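Local coordinates for nitrogen regulatory PII-like protein (Bacillus subtilis subsp. subtilis, PDB 4R25) that is required for full induction of the nrgAB operon under ammonium limitation, as a trimeric regulator of the PII family, at residues A[27-33]-A[60-65]; A[3-9]-A[92-98]. The contacts are given in a common frame with arbitrary orientation. Numbering follows the deposited sequence.

In the fold
Both interactions are antiparallel strand pairs in one sheet, ordered 29-44, 51-67, 4-10, 92-97: each joins a strand outermost within the chain to its inner neighbour, and the sheet runs on into neighbouring subunits. They meet in the middle, where I65 O lies 2.6 Å from V6 N and I63 N 2.8 Å from I8 O. Interaction 2 is the larger and more buried; interaction 1 is partly buried. In each, apolar side chains on one face pack on helices. The second face holds T31, S33, K62 and E64 in interaction 1; in interaction 2, K5 and E7 share it with V9, F94 and Y96. K5 and E7 of interaction 2 and E64 of interaction 1 bind one zinc ion.

Interaction 1 (A[27-33]-A[60-65]); sequences VTSLTFS and RLKIEI. With ZN (zinc ion), chain E.
Strands 29-33 and 60-65 run antiparallel, 158° between directions and 4.6 Å apart at closest approach, in extended conformation; V27 and T28 are loop, and the first strand starts at S29. R60 is already within strand 51-67, bonds through its backbone with V35, and sends its side chain away from the partner strand. L61 (chi1 t) brings CD1 to 3.9 Å from F32 CD1, a suitable apolar neighbour for a ring that, with chi1 p, leads away from the partner strand and meets F15 edge-to-face. K62 faces S33 as a hydrogen-bonded pair: K62 N to S33 O is 2.8 Å and S33 N to K62 O 2.9 Å. The all-t lysine chain carries its amine away from S33, to water 1 at 2.9 Å from NZ and to a salt bridge with E64 of the third subunit. I63 faces F32 as a non-hydrogen-bonded pair, CA-CA 4.3 Å, with I63 CG1 4.1 Å from F32 CB; its branched chain packs on F15 and L18 of helix 15-25, as expected in the ferredoxin-like fold of PII proteins, where helices lie on one face of the sheet. E64 opposes T31: T31 N to E64 O is 2.9 Å, E64 N to T31 O 2.7 Å, and T31 OG1 lies 3.3 Å from E64 CB. E64, chi1 m and chi2 t, puts OE2 2.3 Å from zinc, which K5 also binds, while OE1 forms a salt bridge with K62 of the second subunit, with whose strand residues 29-32 also pair. I65 lies beside L30: I65 CG1 is 4.0 Å from L30 CB and I65 CG2 3.8 Å from V27 CG1, an apolar cluster that L22 of helix 15-25 joins.

Interaction 2 (A[3-9]-A[92-98]); sequences MFKVEIV and KIFVYEI. With ZN (zinc ion), chain E.
Zinc is held by K5 NZ at 2.5 Å, E7 OE2 at 2.6 Å and water 1 at 2.6 Å, with E64 OE2 of the same chain as a further ligand. A lysine, long and extended, can carry its amine this far from the strand; E7, two residues on and on the same face, also sets OE2 3.7 Å from K5 NZ, a long salt bridge. Extended strands 4-9 and 92-97 run antiparallel at 162°, 4.6 Å apart at closest approach, with K5-Y96, E7-F94 and V9-K92 as hydrogen-bonded pairs. K5 N to Y96 O is 2.9 Å and Y96 N to K5 O 3.1 Å; E7 N to F94 O and F94 N to E7 O are 2.8 Å; V9 N to K92 O, K92 N to V9 O and, at the far end, I98 N to M3 O are 3.0 Å. In the ferredoxin-like fold of PII proteins this joins the first strand to the last of the four, and K92 to V95 also pair with a strand of the third subunit, extending the sheet through the trimer. Beta-branched V6, V95, I8 and I93 suit the extended backbone: V6 CG1 lies 3.8 Å from I93 CG2 and I8 CG2 4.2 Å from I93 CG1, with I8 and I93 on A79 of helix 72-83. On their face F4 (chi1 m), beside exposed E97, sets CD2 3.9 Å from V95 CG1. On the opposite face, with K5 and E7, V9 CG2 lies at the edge of the F94 ring, 4.2 Å from CE2, and Y96 (chi1 m) has CD1 4.0 Å from K5 CD. I98 (chi1 m) puts CD1 4.0 Å from K5 CB, and its CB 4.1 Å from M3 CB.

Interaction 1 (A[27-33]-A[60-65])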
ATOM      1  N   VAL A  27      -9.729   9.294  15.388  1.00 43.93           N
ATOM      2  CA  VAL A  27      -9.816   8.721  14.046  1.00 32.21           C
ATOM      3  C   VAL A  27     -11.265   8.535  13.607  1.00 51.30           C
ATOM      4  O   VAL A  27     -12.062   7.924  14.322  1.00 49.82           O
ATOM      5  CB  VAL A  27      -9.102   7.369  13.934  1.00 45.23           C
ATOM      6  CG1 VAL A  27      -9.231   6.841  12.519  1.00 44.20           C
ATOM      7  CG2 VAL A  27      -7.640   7.502  14.338  1.00 37.17           C
ATOM      8  N   THR A  28     -11.599   9.053  12.426  1.00 38.36           N
ATOM      9  CA  THR A  28     -12.966   8.964  11.912  1.00 41.08           C
ATOM     10  C   THR A  28     -13.120   8.048  10.693  1.00 38.84           C
ATOM     11  O   THR A  28     -14.235   7.764  10.266  1.00 45.24           O
ATOM     12  CB  THR A  28     -13.536  10.351  11.582  1.00 43.01           C
ATOM     13  OG1 THR A  28     -12.863  10.888  10.438  1.00 50.49           O
ATOM     14  CG2 THR A  28     -13.347  11.295  12.757  1.00 47.09           C
ATOM     15  N   SER A  29     -12.008   7.589  10.127  1.00 40.16           N
ATOM     16  CA  SER A  29     -12.064   6.575   9.070  1.00 43.80           C
ATOM     17  C   SER A  29     -10.741   5.821   8.873  1.00 43.56           C
ATOM     18  O   SER A  29      -9.660   6.309   9.208  1.00 36.62           O
ATOM     19  CB  SER A  29     -12.553   7.170   7.740  1.00 53.22           C
ATOM     20  OG  SER A  29     -11.569   7.982   7.124  1.00 44.72           O
ATOM     21  N   LEU A  30     -10.845   4.620   8.324  1.00 35.18           N
ATOM     22  CA  LEU A  30      -9.674   3.815   8.031  1.00 38.44           C
ATOM     23  C   LEU A  30     -10.024   2.772   6.972  1.00 43.05           C
ATOM     24  O   LEU A  30     -11.198   2.512   6.714  1.00 41.19           O
ATOM     25  CB  LEU A  30      -9.162   3.157   9.315  1.00 33.01           C
ATOM     26  CG  LEU A  30     -10.150   2.252  10.048  1.00 41.02           C
ATOM     27  CD1 LEU A  30     -10.214   0.888   9.392  1.00 33.88           C
ATOM     28  CD2 LEU A  30      -9.802   2.120  11.527  1.00 36.77           C
ATOM     29  N   THR A  31      -9.009   2.182   6.349  1.00 40.34           N
ATOM     30  CA  THR A  31      -9.246   1.107   5.390  1.00 30.73           C
ATOM     31  C   THR A  31      -8.593  -0.183   5.866  1.00 35.81           C
ATOM     32  O   THR A  31      -7.623  -0.161   6.615  1.00 39.39           O
ATOM     33  CB  THR A  31      -8.706   1.458   3.999  1.00 35.15           C
ATOM     34  OG1 THR A  31      -7.337   1.855   4.111  1.00 57.67           O
ATOM     35  CG2 THR A  31      -9.511   2.602   3.383  1.00 43.03           C
ATOM     36  N   PHE A  32      -9.132  -1.313   5.442  1.00 29.94           N
ATOM     37  CA  PHE A  32      -8.526  -2.573   5.809  1.00 28.74           C
ATOM     38  C   PHE A  32      -8.735  -3.627   4.734  1.00 32.28           C
ATOM     39  O   PHE A  32      -9.577  -3.477   3.851  1.00 34.26           O
ATOM     40  CB  PHE A  32      -9.015  -3.052   7.187  1.00 27.43           C
ATOM     41  CG  PHE A  32     -10.480  -3.345   7.249  1.00 33.28           C
ATOM     42  CD1 PHE A  32     -10.949  -4.639   7.094  1.00 44.91           C
ATOM     43  CD2 PHE A  32     -11.397  -2.325   7.485  1.00 38.85           C
ATOM     44  CE1 PHE A  32     -12.311  -4.913   7.157  1.00 53.91           C
ATOM     45  CE2 PHE A  32     -12.756  -2.591   7.545  1.00 41.44           C
ATOM     46  CZ  PHE A  32     -13.215  -3.886   7.384  1.00 45.33           C
ATOM     47  N   SER A  33      -7.937  -4.683   4.803  1.00 31.98           N
ATOM     48  CA  SER A  33      -8.057  -5.781   3.861  1.00 40.49           C
ATOM     49  C   SER A  33      -7.288  -6.982   4.372  1.00 42.83           C
ATOM     50  O   SER A  33      -6.415  -6.856   5.227  1.00 45.01           O
ATOM     51  CB  SER A  33      -7.531  -5.376   2.485  1.00 33.42           C
ATOM     52  OG  SER A  33      -6.162  -5.029   2.548  1.00 49.03           O
ATOM     53  N   ARG A  60      -3.237 -12.315   7.518  1.00 47.11           N
ATOM     54  CA  ARG A  60      -2.939 -11.018   8.083  1.00 44.02           C
ATOM     55  C   ARG A  60      -4.026 -10.008   7.737  1.00 53.83           C
ATOM     56  O   ARG A  60      -4.665 -10.085   6.684  1.00 39.77           O
ATOM     57  CB  ARG A  60      -1.570 -10.533   7.607  1.00 46.59           C
ATOM     58  CG  ARG A  60      -0.399 -11.440   8.002  1.00 59.29           C
ATOM     59  CD  ARG A  60       0.105 -11.179   9.418  1.00 45.43           C
ATOM     60  NE  ARG A  60      -0.668 -11.884  10.433  1.00 66.09           N
ATOM     61  CZ  ARG A  60      -0.168 -12.302  11.592  1.00 73.72           C
ATOM     62  NH1 ARG A  60       1.109 -12.091  11.872  1.00 82.47           N
ATOM     63  NH2 ARG A  60      -0.938 -12.941  12.463  1.00 66.91           N
ATOM     64  N   LEU A  61      -4.236  -9.071   8.647  1.00 44.80           N
ATOM     65  CA  LEU A  61      -5.165  -7.982   8.437  1.00 41.63           C
ATOM     66  C   LEU A  61      -4.349  -6.719   8.237  1.00 42.45           C
ATOM     67  O   LEU A  61      -3.540  -6.362   9.087  1.00 40.49           O
ATOM     68  CB  LEU A  61      -6.070  -7.837   9.658  1.00 45.66           C
ATOM     69  CG  LEU A  61      -7.004  -6.632   9.716  1.00 56.17           C
ATOM     70  CD1 LEU A  61      -8.050  -6.678   8.602  1.00 33.08           C
ATOM     71  CD2 LEU A  61      -7.659  -6.568  11.085  1.00 48.10           C
ATOM     72  N   LYS A  62      -4.542  -6.044   7.111  1.00 34.18           N
ATOM     73  CA  LYS A  62      -3.821  -4.800   6.869  1.00 31.17           C
ATOM     74  C   LYS A  62      -4.772  -3.635   7.123  1.00 31.77           C
ATOM     75  O   LYS A  62      -5.847  -3.562   6.506  1.00 40.75           O
ATOM     76  CB  LYS A  62      -3.306  -4.761   5.434  1.00 41.73           C
ATOM     77  CG  LYS A  62      -2.274  -3.672   5.135  1.00 45.57           C
ATOM     78  CD  LYS A  62      -1.908  -3.731   3.652  1.00 38.15           C
ATOM     79  CE  LYS A  62      -0.738  -2.835   3.314  1.00 62.15           C
ATOM     80  NZ  LYS A  62      -0.411  -2.979   1.860  1.00 66.92           N
ATOM     81  N   ILE A  63      -4.392  -2.753   8.044  1.00 37.57           N
ATOM     82  CA  ILE A  63      -5.208  -1.605   8.400  1.00 26.86           C
ATOM     83  C   ILE A  63      -4.463  -0.314   8.103  1.00 29.05           C
ATOM     84  O   ILE A  63      -3.363  -0.090   8.596  1.00 39.83           O
ATOM     85  CB  ILE A  63      -5.540  -1.613   9.893  1.00 44.09           C
ATOM     86  CG1 ILE A  63      -6.352  -2.862  10.260  1.00 42.98           C
ATOM     87  CG2 ILE A  63      -6.269  -0.330  10.278  1.00 30.31           C
ATOM     88  CD1 ILE A  63      -6.380  -3.168  11.717  1.00 36.74           C
ATOM     89  N   GLU A  64      -5.089   0.555   7.325  1.00 39.94           N
ATOM     90  CA  GLU A  64      -4.492   1.840   6.994  1.00 39.05           C
ATOM     91  C   GLU A  64      -5.256   3.040   7.581  1.00 47.39           C
ATOM     92  O   GLU A  64      -6.476   3.158   7.465  1.00 37.25           O
ATOM     93  CB  GLU A  64      -4.337   1.968   5.486  1.00 33.51           C
ATOM     94  CG  GLU A  64      -3.369   0.949   4.909  1.00 47.19           C
ATOM     95  CD  GLU A  64      -3.196   1.085   3.408  1.00 69.53           C
ATOM     96  OE1 GLU A  64      -4.107   1.612   2.734  1.00 72.83           O
ATOM     97  OE2 GLU A  64      -2.138   0.666   2.903  1.00 73.00           O
ATOM     98  N   ILE A  65      -4.508   3.922   8.223  1.00 29.56           N
ATOM     99  CA  ILE A  65      -5.058   5.095   8.854  1.00 32.73           C
ATOM    100  C   ILE A  65      -4.217   6.278   8.414  1.00 36.75           C
ATOM    101  O   ILE A  65      -2.993   6.232   8.482  1.00 41.31           O
ATOM    102  CB  ILE A  65      -4.998   4.958  10.382  1.00 38.49           C
ATOM    103  CG1 ILE A  65      -5.520   3.583  10.797  1.00 42.81           C
ATOM    104  CG2 ILE A  65      -5.790   6.062  11.057  1.00 39.30           C
ATOM    105  CD1 ILE A  65      -5.073   3.148  12.171  1.00 50.52           C
TER
HETATM  106 ZN    ZN E 204      -0.175   0.649   1.641  1.00114.89          ZN
HETATM  107  O   HOH W   1      -0.899  -1.000  -0.197  0.33 39.85           O

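Interaction 2 (A[3-9]-A[92-98])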
ATOM      1  N   MET A   3       1.437  15.069   7.403  1.00 66.92           N
ATOM      2  CA  MET A   3       0.390  14.073   7.245  1.00 52.08           C
ATOM      3  C   MET A   3       1.057  12.715   7.201  1.00 41.10           C
ATOM      4  O   MET A   3       2.095  12.557   6.574  1.00 47.59           O
ATOM      5  CB  MET A   3      -0.398  14.310   5.961  1.00 48.49           C
ATOM      6  CG  MET A   3      -0.744  15.763   5.718  1.00 63.06           C
ATOM      7  SD  MET A   3      -1.755  15.996   4.249  1.00 70.47           S
ATOM      8  CE  MET A   3      -3.345  15.458   4.882  1.00 55.42           C
ATOM      9  N   PHE A   4       0.465  11.733   7.863  1.00 37.01           N
ATOM     10  CA  PHE A   4       1.081  10.415   7.928  1.00 47.99           C
ATOM     11  C   PHE A   4       0.124   9.297   7.585  1.00 36.44           C
ATOM     12  O   PHE A   4      -1.082   9.405   7.796  1.00 39.56           O
ATOM     13  CB  PHE A   4       1.673  10.158   9.320  1.00 47.46           C
ATOM     14  CG  PHE A   4       2.809  11.062   9.665  1.00 56.20           C
ATOM     15  CD1 PHE A   4       2.588  12.242  10.360  1.00 52.35           C
ATOM     16  CD2 PHE A   4       4.100  10.745   9.284  1.00 55.94           C
ATOM     17  CE1 PHE A   4       3.642  13.086  10.675  1.00 62.75           C
ATOM     18  CE2 PHE A   4       5.156  11.584   9.595  1.00 64.72           C
ATOM     19  CZ  PHE A   4       4.927  12.755  10.290  1.00 53.33           C
ATOM     20  N   LYS A   5       0.680   8.210   7.067  1.00 40.69           N
ATOM     21  CA  LYS A   5      -0.077   6.990   6.910  1.00 29.18           C
ATOM     22  C   LYS A   5       0.424   5.976   7.919  1.00 36.30           C
ATOM     23  O   LYS A   5       1.611   5.654   7.957  1.00 44.01           O
ATOM     24  CB  LYS A   5       0.063   6.442   5.496  1.00 35.06           C
ATOM     25  CG  LYS A   5      -0.708   5.145   5.257  1.00 36.33           C
ATOM     26  CD  LYS A   5      -0.082   4.383   4.111  1.00 54.17           C
ATOM     27  CE  LYS A   5      -1.117   3.668   3.273  1.00 78.20           C
ATOM     28  NZ  LYS A   5      -0.493   3.139   2.024  1.00 73.45           N
ATOM     29  N   VAL A   6      -0.490   5.470   8.736  1.00 39.63           N
ATOM     30  CA  VAL A   6      -0.157   4.408   9.662  1.00 27.80           C
ATOM     31  C   VAL A   6      -0.658   3.085   9.109  1.00 36.43           C
ATOM     32  O   VAL A   6      -1.847   2.912   8.854  1.00 38.37           O
ATOM     33  CB  VAL A   6      -0.733   4.668  11.068  1.00 42.24           C
ATOM     34  CG1 VAL A   6      -0.427   3.503  12.000  1.00 27.58           C
ATOM     35  CG2 VAL A   6      -0.166   5.949  11.626  1.00 32.48           C
ATOM     36  N   GLU A   7       0.268   2.153   8.924  1.00 38.64           N
ATOM     37  CA  GLU A   7      -0.053   0.851   8.367  1.00 32.54           C
ATOM     38  C   GLU A   7       0.151  -0.247   9.409  1.00 47.08           C
ATOM     39  O   GLU A   7       1.281  -0.549   9.795  1.00 46.02           O
ATOM     40  CB  GLU A   7       0.833   0.602   7.159  1.00 33.64           C
ATOM     41  CG  GLU A   7       0.414  -0.534   6.275  1.00 39.82           C
ATOM     42  CD  GLU A   7       1.111  -0.464   4.929  1.00 62.53           C
ATOM     43  OE1 GLU A   7       2.048  -1.254   4.680  1.00 59.43           O
ATOM     44  OE2 GLU A   7       0.724   0.405   4.121  1.00 78.70           O
ATOM     45  N   ILE A   8      -0.946  -0.837   9.871  1.00 38.87           N
ATOM     46  CA  ILE A   8      -0.868  -1.923  10.829  1.00 31.77           C
ATOM     47  C   ILE A   8      -1.070  -3.256  10.123  1.00 40.53           C
ATOM     48  O   ILE A   8      -2.095  -3.476   9.481  1.00 51.08           O
ATOM     49  CB  ILE A   8      -1.932  -1.772  11.933  1.00 32.88           C
ATOM     50  CG1 ILE A   8      -1.913  -0.353  12.506  1.00 32.55           C
ATOM     51  CG2 ILE A   8      -1.701  -2.796  13.028  1.00 35.70           C
ATOM     52  CD1 ILE A   8      -3.080  -0.048  13.433  1.00 42.09           C
ATOM     53  N   VAL A   9      -0.092  -4.145  10.233  1.00 40.29           N
ATOM     54  CA  VAL A   9      -0.209  -5.470   9.636  1.00 45.24           C
ATOM     55  C   VAL A   9      -0.205  -6.539  10.727  1.00 54.95           C
ATOM     56  O   VAL A   9       0.824  -6.815  11.337  1.00 43.94           O
ATOM     57  CB  VAL A   9       0.922  -5.736   8.627  1.00 43.99           C
ATOM     58  CG1 VAL A   9       0.892  -7.175   8.165  1.00 42.80           C
ATOM     59  CG2 VAL A   9       0.806  -4.785   7.446  1.00 39.66           C
ATOM     60  N   LYS A  92       3.161  -5.876  13.010  1.00 48.97           N
ATOM     61  CA  LYS A  92       4.005  -4.689  13.014  1.00 57.13           C
ATOM     62  C   LYS A  92       3.214  -3.450  12.607  1.00 47.76           C
ATOM     63  O   LYS A  92       2.055  -3.537  12.205  1.00 43.64           O
ATOM     64  CB  LYS A  92       5.205  -4.881  12.079  1.00 51.63           C
ATOM     65  CG  LYS A  92       5.967  -6.189  12.294  1.00 60.87           C
ATOM     66  CD  LYS A  92       7.409  -6.086  11.813  1.00 63.49           C
ATOM     67  CE  LYS A  92       8.111  -7.437  11.847  1.00 72.02           C
ATOM     68  NZ  LYS A  92       7.492  -8.403  10.892  1.00 74.39           N
ATOM     69  N   ILE A  93       3.851  -2.293  12.722  1.00 40.89           N
ATOM     70  CA  ILE A  93       3.208  -1.042  12.387  1.00 37.09           C
ATOM     71  C   ILE A  93       4.209  -0.201  11.634  1.00 43.20           C
ATOM     72  O   ILE A  93       5.302   0.032  12.124  1.00 47.01           O
ATOM     73  CB  ILE A  93       2.805  -0.260  13.645  1.00 34.13           C
ATOM     74  CG1 ILE A  93       1.827  -1.070  14.492  1.00 42.20           C
ATOM     75  CG2 ILE A  93       2.208   1.101  13.271  1.00 29.50           C
ATOM     76  CD1 ILE A  93       1.519  -0.419  15.811  1.00 36.66           C
ATOM     77  N   PHE A  94       3.826   0.274  10.453  1.00 40.30           N
ATOM     78  CA  PHE A  94       4.722   1.087   9.649  1.00 33.74           C
ATOM     79  C   PHE A  94       4.190   2.503   9.468  1.00 38.90           C
ATOM     80  O   PHE A  94       3.001   2.706   9.233  1.00 40.04           O
ATOM     81  CB  PHE A  94       4.967   0.418   8.296  1.00 43.98           C
ATOM     82  CG  PHE A  94       5.325  -1.039   8.401  1.00 35.49           C
ATOM     83  CD1 PHE A  94       6.622  -1.431   8.685  1.00 47.91           C
ATOM     84  CD2 PHE A  94       4.362  -2.016   8.229  1.00 42.82           C
ATOM     85  CE1 PHE A  94       6.956  -2.776   8.782  1.00 45.99           C
ATOM     86  CE2 PHE A  94       4.688  -3.358   8.329  1.00 45.18           C
ATOM     87  CZ  PHE A  94       5.986  -3.739   8.602  1.00 40.20           C
ATOM     88  N   VAL A  95       5.082   3.479   9.584  1.00 41.33           N
ATOM     89  CA  VAL A  95       4.712   4.874   9.425  1.00 34.08           C
ATOM     90  C   VAL A  95       5.368   5.478   8.178  1.00 45.62           C
ATOM     91  O   VAL A  95       6.556   5.265   7.928  1.00 45.03           O
ATOM     92  CB  VAL A  95       5.051   5.689  10.695  1.00 51.36           C
ATOM     93  CG1 VAL A  95       4.399   7.074  10.643  1.00 31.76           C
ATOM     94  CG2 VAL A  95       4.591   4.930  11.945  1.00 32.13           C
ATOM     95  N   TYR A  96       4.570   6.203   7.392  1.00 37.98           N
ATOM     96  CA  TYR A  96       5.022   6.850   6.168  1.00 34.43           C
ATOM     97  C   TYR A  96       4.617   8.315   6.111  1.00 36.25           C
ATOM     98  O   TYR A  96       3.539   8.692   6.564  1.00 52.58           O
ATOM     99  CB  TYR A  96       4.382   6.199   4.946  1.00 43.47           C
ATOM    100  CG  TYR A  96       4.593   4.724   4.801  1.00 44.19           C
ATOM    101  CD1 TYR A  96       3.683   3.828   5.330  1.00 41.94           C
ATOM    102  CD2 TYR A  96       5.679   4.220   4.096  1.00 45.89           C
ATOM    103  CE1 TYR A  96       3.852   2.472   5.193  1.00 39.19           C
ATOM    104  CE2 TYR A  96       5.862   2.854   3.946  1.00 49.76           C
ATOM    105  CZ  TYR A  96       4.942   1.983   4.499  1.00 75.12           C
ATOM    106  OH  TYR A  96       5.110   0.620   4.363  1.00 71.42           O
ATOM    107  N   GLU A  97       5.463   9.138   5.507  1.00 39.72           N
ATOM    108  CA  GLU A  97       5.099  10.516   5.213  1.00 37.24           C
ATOM    109  C   GLU A  97       4.157  10.547   4.018  1.00 42.17           C
ATOM    110  O   GLU A  97       4.301   9.739   3.099  1.00 49.64           O
ATOM    111  CB  GLU A  97       6.347  11.346   4.894  1.00 61.25           C
ATOM    112  CG  GLU A  97       7.121  11.814   6.122  1.00 80.62           C
ATOM    113  CD  GLU A  97       8.523  12.307   5.794  1.00 90.25           C
ATOM    114  OE1 GLU A  97       8.949  12.245   4.618  1.00 92.87           O
ATOM    115  OE2 GLU A  97       9.203  12.753   6.733  1.00108.40           O
ATOM    116  N   ILE A  98       3.199  11.473   4.027  1.00 42.07           N
ATOM    117  CA  ILE A  98       2.341  11.695   2.869  1.00 37.17           C
ATOM    118  C   ILE A  98       2.570  13.087   2.293  1.00 39.13           C
ATOM    119  O   ILE A  98       2.460  14.080   3.001  1.00 48.11           O
ATOM    120  CB  ILE A  98       0.866  11.590   3.233  1.00 52.38           C
ATOM    121  CG1 ILE A  98       0.520  10.182   3.708  1.00 47.76           C
ATOM    122  CG2 ILE A  98       0.003  11.953   2.038  1.00 51.07           C
ATOM    123  CD1 ILE A  98      -0.938  10.017   4.041  1.00 57.05           C
TER
HETATM  124 ZN    ZN E 204      -0.175   0.649   1.641  1.00114.89          ZN
HETATM  125  O   HOH W   1      -0.899  -1.000  -0.197  0.33 39.85           O